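Local atomic coordinates of dephospho-CoA kinase (Legionella pneumophila subsp. pneumophila, PDB entry 4TTR), a protein that probably catalyses the ATP-dependent phosphorylation of the 3'-hydroxyl of dephospho-CoA, the last step of coenzyme A biosynthesis. Residues A[81-84]-A[85-89]; A[59-62]-A[63-67]; A[202-205]-A[206-210]. All coordinates share one frame; numbering follows the deposited sequence.

Contact 1 of 3, residues A[81-84]-A[85-89]. With PO4 (phosphate ion), chain C.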
loop_
_atom_site.group_PDB
_atom_site.type_symbol
_atom_site.label_atom_id
_atom_site.label_comp_id
_atom_site.label_asym_id
_atom_site.label_seq_id
_atom_site.Cartn_x
_atom_site.Cartn_y
_atom_site.Cartn_z
ATOM N N ARG A 81 9.361 2.626 -13.405
ATOM C CA ARG A 81 8.680 2.706 -12.121
ATOM C C ARG A 81 9.651 2.754 -10.948
ATOM O O ARG A 81 9.356 3.374 -9.927
ATOM C CB ARG A 81 7.720 1.528 -11.972
ATOM C CG ARG A 81 6.566 1.602 -12.953
ATOM C CD ARG A 81 5.562 0.486 -12.753
ATOM N NE ARG A 81 4.600 0.429 -13.852
ATOM C CZ ARG A 81 3.615 1.304 -14.035
ATOM N NH1 ARG A 81 3.454 2.321 -13.199
ATOM N NH2 ARG A 81 2.790 1.164 -15.062
ATOM N N LYS A 82 10.803 2.107 -11.094
ATOM C CA LYS A 82 11.851 2.180 -10.080
ATOM C C LYS A 82 12.294 3.629 -9.929
ATOM O O LYS A 82 12.384 4.150 -8.819
ATOM C CB LYS A 82 13.043 1.292 -10.456
ATOM C CG LYS A 82 13.618 0.476 -9.301
ATOM C CD LYS A 82 14.358 1.340 -8.285
ATOM C CE LYS A 82 15.860 1.355 -8.543
ATOM N NZ LYS A 82 16.591 2.186 -7.542
ATOM N N ARG A 83 12.551 4.280 -11.061
ATOM C CA ARG A 83 13.002 5.663 -11.058
ATOM C C ARG A 83 11.946 6.579 -10.462
ATOM O O ARG A 83 12.259 7.464 -9.664
ATOM C CB ARG A 83 13.353 6.121 -12.473
ATOM C CG ARG A 83 13.786 7.570 -12.543
ATOM C CD ARG A 83 14.425 7.905 -13.877
ATOM N NE ARG A 83 14.901 9.287 -13.915
ATOM C CZ ARG A 83 16.097 9.687 -13.488
ATOM N NH1 ARG A 83 16.963 8.818 -12.978
ATOM N NH2 ARG A 83 16.427 10.966 -13.567
ATOM N N ILE A 84 10.694 6.369 -10.849
ATOM C CA ILE A 84 9.604 7.186 -10.335
ATOM C C ILE A 84 9.504 7.033 -8.817
ATOM O O ILE A 84 9.364 8.027 -8.106
ATOM C CB ILE A 84 8.266 6.827 -11.014
ATOM C CG1 ILE A 84 8.290 7.332 -12.457
ATOM C CG2 ILE A 84 7.084 7.449 -10.269
ATOM C CD1 ILE A 84 7.125 6.885 -13.324
ATOM N N ARG A 85 9.608 5.805 -8.317
ATOM C CA ARG A 85 9.574 5.574 -6.873
ATOM C C ARG A 85 10.692 6.332 -6.160
ATOM O O ARG A 85 10.467 6.929 -5.107
ATOM C CB ARG A 85 9.680 4.081 -6.555
ATOM C CG ARG A 85 8.338 3.374 -6.525
ATOM C CD ARG A 85 8.465 1.909 -6.122
ATOM N NE ARG A 85 8.401 1.015 -7.280
ATOM C CZ ARG A 85 9.352 0.156 -7.647
ATOM N NH1 ARG A 85 10.482 0.038 -6.954
ATOM N NH2 ARG A 85 9.169 -0.599 -8.722
ATOM N N ASP A 86 11.889 6.308 -6.737
ATOM C CA ASP A 86 13.018 7.051 -6.183
ATOM C C ASP A 86 12.704 8.541 -6.112
ATOM O O ASP A 86 13.041 9.205 -5.134
ATOM C CB ASP A 86 14.283 6.832 -7.021
ATOM C CG ASP A 86 14.781 5.398 -6.970
ATOM O OD1 ASP A 86 14.333 4.638 -6.087
ATOM O OD2 ASP A 86 15.628 5.031 -7.813
ATOM N N ILE A 87 12.058 9.062 -7.152
ATOM C CA ILE A 87 11.711 10.477 -7.198
ATOM C C ILE A 87 10.647 10.798 -6.156
ATOM O O ILE A 87 10.773 11.764 -5.403
ATOM C CB ILE A 87 11.214 10.894 -8.609
ATOM C CG1 ILE A 87 12.367 10.823 -9.614
ATOM C CG2 ILE A 87 10.628 12.309 -8.586
ATOM C CD1 ILE A 87 11.963 11.060 -11.065
ATOM N N ILE A 88 9.600 9.983 -6.121
ATOM C CA ILE A 88 8.490 10.184 -5.197
ATOM C C ILE A 88 8.969 10.135 -3.745
ATOM O O ILE A 88 8.544 10.936 -2.914
ATOM C CB ILE A 88 7.380 9.114 -5.421
ATOM C CG1 ILE A 88 6.742 9.256 -6.810
ATOM C CG2 ILE A 88 6.295 9.200 -4.366
ATOM C CD1 ILE A 88 6.374 10.667 -7.222
ATOM N N PHE A 89 9.856 9.196 -3.442
ATOM C CA PHE A 89 10.318 9.003 -2.073
ATOM C C PHE A 89 11.156 10.176 -1.571
ATOM O O PHE A 89 11.087 10.534 -0.399
ATOM C CB PHE A 89 11.125 7.709 -1.970
ATOM C CG PHE A 89 11.774 7.504 -0.631
ATOM C CD1 PHE A 89 13.108 7.822 -0.435
ATOM C CD2 PHE A 89 11.047 7.000 0.434
ATOM C CE1 PHE A 89 13.704 7.637 0.797
ATOM C CE2 PHE A 89 11.637 6.813 1.668
ATOM C CZ PHE A 89 12.969 7.131 1.849
HETATM P P PO4 C . 3.379 4.111 -10.181
HETATM O O1 PO4 C . 4.427 4.618 -11.143
HETATM O O2 PO4 C . 3.605 4.716 -8.816
HETATM O O3 PO4 C . 3.474 2.607 -10.090
HETATM O O4 PO4 C . 2.006 4.497 -10.678
#

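Contact 2 of 3, residues A[59-62]-A[63-67]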
loop_
_atom_site.group_PDB
_atom_site.type_symbol
_atom_site.label_atom_id
_atom_site.label_comp_id
_atom_site.label_asym_id
_atom_site.label_seq_id
_atom_site.Cartn_x
_atom_site.Cartn_y
_atom_site.Cartn_z
ATOM N N PRO A 59 -4.071 8.389 -20.309
ATOM C CA PRO A 59 -3.907 9.812 -19.984
ATOM C C PRO A 59 -2.870 10.071 -18.882
ATOM O O PRO A 59 -2.020 10.951 -19.040
ATOM C CB PRO A 59 -5.304 10.227 -19.518
ATOM C CG PRO A 59 -6.224 9.276 -20.197
ATOM C CD PRO A 59 -5.486 7.977 -20.283
ATOM N N CYS A 60 -2.929 9.313 -17.792
ATOM C CA CYS A 60 -2.011 9.523 -16.671
ATOM C C CYS A 60 -0.574 9.186 -17.044
ATOM O O CYS A 60 0.361 9.844 -16.595
ATOM C CB CYS A 60 -2.444 8.694 -15.462
ATOM S SG CYS A 60 -3.902 9.347 -14.643
ATOM N N TYR A 61 -0.407 8.153 -17.857
ATOM C CA TYR A 61 0.896 7.799 -18.403
ATOM C C TYR A 61 1.491 8.982 -19.170
ATOM O O TYR A 61 2.678 9.288 -19.039
ATOM C CB TYR A 61 0.743 6.568 -19.296
ATOM C CG TYR A 61 1.860 6.284 -20.267
ATOM C CD1 TYR A 61 1.945 6.962 -21.478
ATOM C CD2 TYR A 61 2.803 5.297 -20.001
ATOM C CE1 TYR A 61 2.950 6.685 -22.384
ATOM C CE2 TYR A 61 3.817 5.015 -20.901
ATOM C CZ TYR A 61 3.880 5.709 -22.093
ATOM O OH TYR A 61 4.879 5.436 -22.996
ATOM N N GLN A 62 0.651 9.655 -19.949
ATOM C CA GLN A 62 1.082 10.798 -20.744
ATOM C C GLN A 62 1.476 11.982 -19.860
ATOM O O GLN A 62 2.488 12.636 -20.110
ATOM C CB GLN A 62 -0.023 11.210 -21.721
ATOM C CG GLN A 62 -0.255 10.199 -22.848
ATOM C CD GLN A 62 -1.623 10.324 -23.504
ATOM O OE1 GLN A 62 -2.454 11.133 -23.094
ATOM N NE2 GLN A 62 -1.859 9.517 -24.534
ATOM N N ASP A 63 0.679 12.253 -18.831
ATOM C CA ASP A 63 0.935 13.381 -17.941
ATOM C C ASP A 63 2.191 13.161 -17.102
ATOM O O ASP A 63 2.924 14.105 -16.811
ATOM C CB ASP A 63 -0.259 13.624 -17.020
ATOM C CG ASP A 63 -1.524 13.974 -17.778
ATOM O OD1 ASP A 63 -1.428 14.408 -18.946
ATOM O OD2 ASP A 63 -2.618 13.819 -17.199
ATOM N N ILE A 64 2.424 11.915 -16.707
ATOM C CA ILE A 64 3.605 11.552 -15.936
ATOM C C ILE A 64 4.881 11.810 -16.742
ATOM O O ILE A 64 5.831 12.413 -16.239
ATOM C CB ILE A 64 3.540 10.067 -15.499
ATOM C CG1 ILE A 64 2.529 9.909 -14.363
ATOM C CG2 ILE A 64 4.904 9.559 -15.025
ATOM C CD1 ILE A 64 2.148 8.474 -14.058
ATOM N N ILE A 65 4.895 11.363 -17.993
ATOM C CA ILE A 65 6.073 11.512 -18.845
ATOM C C ILE A 65 6.294 12.971 -19.228
ATOM O O ILE A 65 7.434 13.429 -19.312
ATOM C CB ILE A 65 5.946 10.644 -20.110
ATOM C CG1 ILE A 65 6.022 9.170 -19.717
ATOM C CG2 ILE A 65 7.047 10.966 -21.124
ATOM C CD1 ILE A 65 5.516 8.226 -20.777
ATOM N N SER A 66 5.214 13.706 -19.459
ATOM C CA SER A 66 5.331 15.122 -19.779
ATOM C C SER A 66 5.843 15.890 -18.564
ATOM O O SER A 66 6.619 16.836 -18.694
ATOM C CB SER A 66 3.987 15.688 -20.241
ATOM O OG SER A 66 3.281 16.280 -19.166
ATOM N N HIS A 67 5.413 15.469 -17.379
ATOM C CA HIS A 67 5.789 16.139 -16.138
ATOM C C HIS A 67 7.241 15.876 -15.746
ATOM O O HIS A 67 8.000 16.808 -15.482
ATOM C CB HIS A 67 4.864 15.693 -15.006
ATOM C CG HIS A 67 5.097 16.412 -13.714
ATOM N ND1 HIS A 67 4.651 17.696 -13.487
ATOM C CD2 HIS A 67 5.727 16.025 -12.580
ATOM C CE1 HIS A 67 4.995 18.069 -12.268
ATOM N NE2 HIS A 67 5.651 17.075 -11.696
#

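Contact 3 of 3, residues A[202-205]-A[206-210]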
loop_
_atom_site.group_PDB
_atom_site.type_symbol
_atom_site.label_atom_id
_atom_site.label_comp_id
_atom_site.label_asym_id
_atom_site.label_seq_id
_atom_site.Cartn_x
_atom_site.Cartn_y
_atom_site.Cartn_z
ATOM N N LYS A 202 -6.941 -13.601 13.600
ATOM C CA LYS A 202 -7.611 -12.910 14.699
ATOM C C LYS A 202 -8.158 -11.554 14.266
ATOM O O LYS A 202 -9.215 -11.137 14.729
ATOM C CB LYS A 202 -6.663 -12.736 15.884
ATOM C CG LYS A 202 -6.267 -14.047 16.535
ATOM C CD LYS A 202 -5.789 -13.839 17.958
ATOM C CE LYS A 202 -4.903 -14.984 18.417
ATOM N NZ LYS A 202 -3.566 -14.950 17.761
ATOM N N LEU A 203 -7.444 -10.871 13.374
ATOM C CA LEU A 203 -7.918 -9.598 12.843
ATOM C C LEU A 203 -9.157 -9.835 11.990
ATOM O O LEU A 203 -10.139 -9.101 12.082
ATOM C CB LEU A 203 -6.829 -8.904 12.020
ATOM C CG LEU A 203 -5.630 -8.360 12.801
ATOM C CD1 LEU A 203 -4.503 -7.958 11.859
ATOM C CD2 LEU A 203 -6.041 -7.181 13.666
ATOM N N HIS A 204 -9.092 -10.873 11.164
ATOM C CA HIS A 204 -10.214 -11.289 10.334
ATOM C C HIS A 204 -11.474 -11.501 11.176
ATOM O O HIS A 204 -12.539 -10.982 10.848
ATOM C CB HIS A 204 -9.842 -12.566 9.572
ATOM C CG HIS A 204 -10.992 -13.229 8.881
ATOM N ND1 HIS A 204 -11.658 -12.655 7.820
ATOM C CD2 HIS A 204 -11.576 -14.433 9.083
ATOM C CE1 HIS A 204 -12.613 -13.469 7.409
ATOM N NE2 HIS A 204 -12.583 -14.557 8.158
ATOM N N GLN A 205 -11.349 -12.241 12.274
ATOM C CA GLN A 205 -12.486 -12.485 13.155
ATOM C C GLN A 205 -12.950 -11.189 13.819
ATOM O O GLN A 205 -14.137 -11.003 14.069
ATOM C CB GLN A 205 -12.131 -13.527 14.222
ATOM C CG GLN A 205 -11.804 -14.906 13.663
ATOM C CD GLN A 205 -12.961 -15.524 12.894
ATOM O OE1 GLN A 205 -14.128 -15.301 13.217
ATOM N NE2 GLN A 205 -12.639 -16.304 11.867
ATOM N N LYS A 206 -12.012 -10.290 14.102
ATOM C CA LYS A 206 -12.355 -8.990 14.666
ATOM C C LYS A 206 -13.166 -8.153 13.675
ATOM O O LYS A 206 -14.167 -7.548 14.042
ATOM C CB LYS A 206 -11.088 -8.242 15.071
ATOM C CG LYS A 206 -11.326 -6.966 15.856
ATOM C CD LYS A 206 -10.031 -6.178 16.000
ATOM C CE LYS A 206 -10.120 -5.153 17.112
ATOM N NZ LYS A 206 -8.841 -4.420 17.290
ATOM N N TYR A 207 -12.730 -8.125 12.418
ATOM C CA TYR A 207 -13.408 -7.338 11.390
ATOM C C TYR A 207 -14.790 -7.903 11.061
ATOM O O TYR A 207 -15.738 -7.145 10.853
ATOM C CB TYR A 207 -12.558 -7.272 10.115
ATOM C CG TYR A 207 -11.244 -6.538 10.275
ATOM C CD1 TYR A 207 -11.147 -5.405 11.069
ATOM C CD2 TYR A 207 -10.100 -6.980 9.628
ATOM C CE1 TYR A 207 -9.949 -4.734 11.212
ATOM C CE2 TYR A 207 -8.897 -6.317 9.767
ATOM C CZ TYR A 207 -8.827 -5.195 10.558
ATOM O OH TYR A 207 -7.626 -4.533 10.699
ATOM N N LEU A 208 -14.902 -9.228 11.003
ATOM C CA LEU A 208 -16.199 -9.877 10.829
ATOM C C LEU A 208 -17.165 -9.455 11.932
ATOM O O LEU A 208 -18.317 -9.120 11.667
ATOM C CB LEU A 208 -16.056 -11.401 10.837
ATOM C CG LEU A 208 -15.460 -12.094 9.610
ATOM C CD1 LEU A 208 -15.414 -13.594 9.850
ATOM C CD2 LEU A 208 -16.250 -11.784 8.345
ATOM N N ARG A 209 -16.679 -9.478 13.168
ATOM C CA ARG A 209 -17.500 -9.134 14.323
ATOM C C ARG A 209 -17.983 -7.688 14.240
ATOM O O ARG A 209 -19.170 -7.414 14.393
ATOM C CB ARG A 209 -16.714 -9.357 15.618
ATOM C CG ARG A 209 -17.548 -9.239 16.883
ATOM C CD ARG A 209 -16.705 -9.390 18.141
ATOM N NE ARG A 209 -15.826 -8.246 18.360
ATOM C CZ ARG A 209 -16.237 -7.050 18.771
ATOM N NH1 ARG A 209 -17.524 -6.826 19.002
ATOM N NH2 ARG A 209 -15.361 -6.073 18.944
ATOM N N GLU A 210 -17.060 -6.768 13.986
ATOM C CA GLU A 210 -17.386 -5.347 13.958
ATOM C C GLU A 210 -18.224 -4.948 12.741
ATOM O O GLU A 210 -19.070 -4.063 12.838
ATOM C CB GLU A 210 -16.101 -4.521 14.015
ATOM C CG GLU A 210 -15.616 -4.278 15.441
ATOM C CD GLU A 210 -14.162 -3.848 15.518
ATOM O OE1 GLU A 210 -13.460 -3.913 14.487
ATOM O OE2 GLU A 210 -13.719 -3.446 16.617
#

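Contact 1 of 3, residues A[81-84]-A[85-89]
On the surface of helix 81-90, Lys82 and Asp86 form an i to i+4 salt bridge, one turn apart. Lys82 NZ sits 3.0 Å from Asp86 OD2 and meets the syn lone pair of that oxygen. The lysine chain bends twice, at chi2 (-71°) and chi3 (-96°), and this brings its ammonium group back to the carboxylate. In the backbone, Asp86 N donates to Lys82 O at 3.0 Å, so the two residues are joined at both backbone and side chain.

Arg85 takes another side of the helix. Its chain also bends, at chi3, and one face of its guanidinium takes Arg81 O, offset toward the rim. The same Arg81 O accepts the backbone bond from Arg85 N at 2.9 Å. The guanidinium of Arg81 leads elsewhere, along an extended chain from CG to NE. Its NH1 is hydrogen-bonded to Thr54 OG1, and makes a weak bond of 3.1 Å to O3 of a phosphate ion that probably comes from the crystallisation liquor.

The inner side is apolar. Ile84 and Ile88 lie side by side and point the same way, with Ile84 CG2 3.9 Å from Ile88 CG1. Both also touch Leu98 of helix 92-115. Ile88 N donates to Ile84 O at 2.8 Å.

The helix is therefore amphipathic here. One lysine-aspartate pair lies on its exposed side, and in the crystal the nearby phosphate would be expected to offset part of the positive charge of Arg81.

Contact 2 of 3, residues A[59-62]-A[63-67]
Tyr61 holds CG anti to its backbone N (chi1 162°), and Ile65 CD1 is anti to CA (chi2 163°), which carries the methyl group to the tyrosine ring one turn back. Ile65 CD1 lies over one face of that ring, 3.5 Å from the centroid and 21° off the normal. It is displaced toward the hydroxyl end, and the closest ring atom is Tyr61 CZ, 3.3 Å from Ile65 CD1. This is a close CH-pi contact. The far end of the ring is fixed as well, because Tyr61 OH is hydrogen-bonded to Gly77 O.

These residues belong to helix 59-68. It is one of the helices that come in sequence between strands 42-45 and 122-125 of the parallel sheet. As in other CoaE kinases, these helices probably belong to the domain that takes the CoA substrate.

On another side, Ile64 lies against the preceding turn. Its CG1 comes within 3.1 Å of Cys60 O, the oxygen that also accepts Ile64 N at 2.9 Å. Cys60 and Ile64 both turn to helix 92-115, where Cys60 touches Leu102 and Ile64 touches Leu101.

Asp63 N donates to Pro59 O at 3.0 Å. One residue pair further on, Ser66 N reaches Gln62 O at 3.0 Å, and the Ser66 CB lies 3.4 Å from the same Gln62 O.

Contact 3 of 3, residues A[202-205]-A[206-210]
Lys206 N donates to Lys202 O at 3.0 Å within helix 192-213, the C-terminal helix of this P-loop kinase fold. The helix packs with Leu203 and Tyr207 on strands 140-145 and 185-188 of the parallel sheet. The side chain of Lys206 is extended and leaves the contact. Its NZ makes a salt bridge with Asp185, at the start of the edge strand 185-188.

Tyr207 comes next. It sets one face of its ring over Leu203 O, with CD2 3.2 Å from that oxygen. The same oxygen takes the backbone bond from Tyr207 N at 2.8 Å. Tyr207 CE2 also meets Leu203 CB at 4.0 Å.

Leu208 lies over the ring of His204. The imidazole reaches it because His204 CG stands anti to the backbone N (chi1 169°). Leu208 CG is 4.1 Å from the ring centroid and 22° off its normal, a CH-pi contact over the face. Leu208 CD1 comes closer to one atom, His204 NE2, at 3.4 Å. The other ring nitrogen, His204 ND1, is hydrogen-bonded to Tyr121 OH, which would fix the rotation of the imidazole, and the Tyr121 ring also meets that of Tyr207 edge-to-face.

Arg209 continues the helical bonding, and its N lies 3.1 Å from the acceptor Gln205 O.

Overall arrangement
Along the chain the order is contact 2, contact 1, contact 3. Contact 2 is on helix 59-68 and contact 1 on helix 81-90, the next helix, with centres about 14 Å apart. They touch directly, Ile84 CD1 to Ile64 CG2 at 3.9 Å, and both helices pack on helix 92-115. Together they form part of one helical region that comes in sequence between strands 42-45 and 122-125. Contact 3 is on the opposite side of the chain's centre, on helix 192-213. Its centre is about 35 Å from that of contact 1 and about 41 Å from that of contact 2. The core sheet and the P-loop that probably binds ATP belong to the body of the protein between these two outer parts.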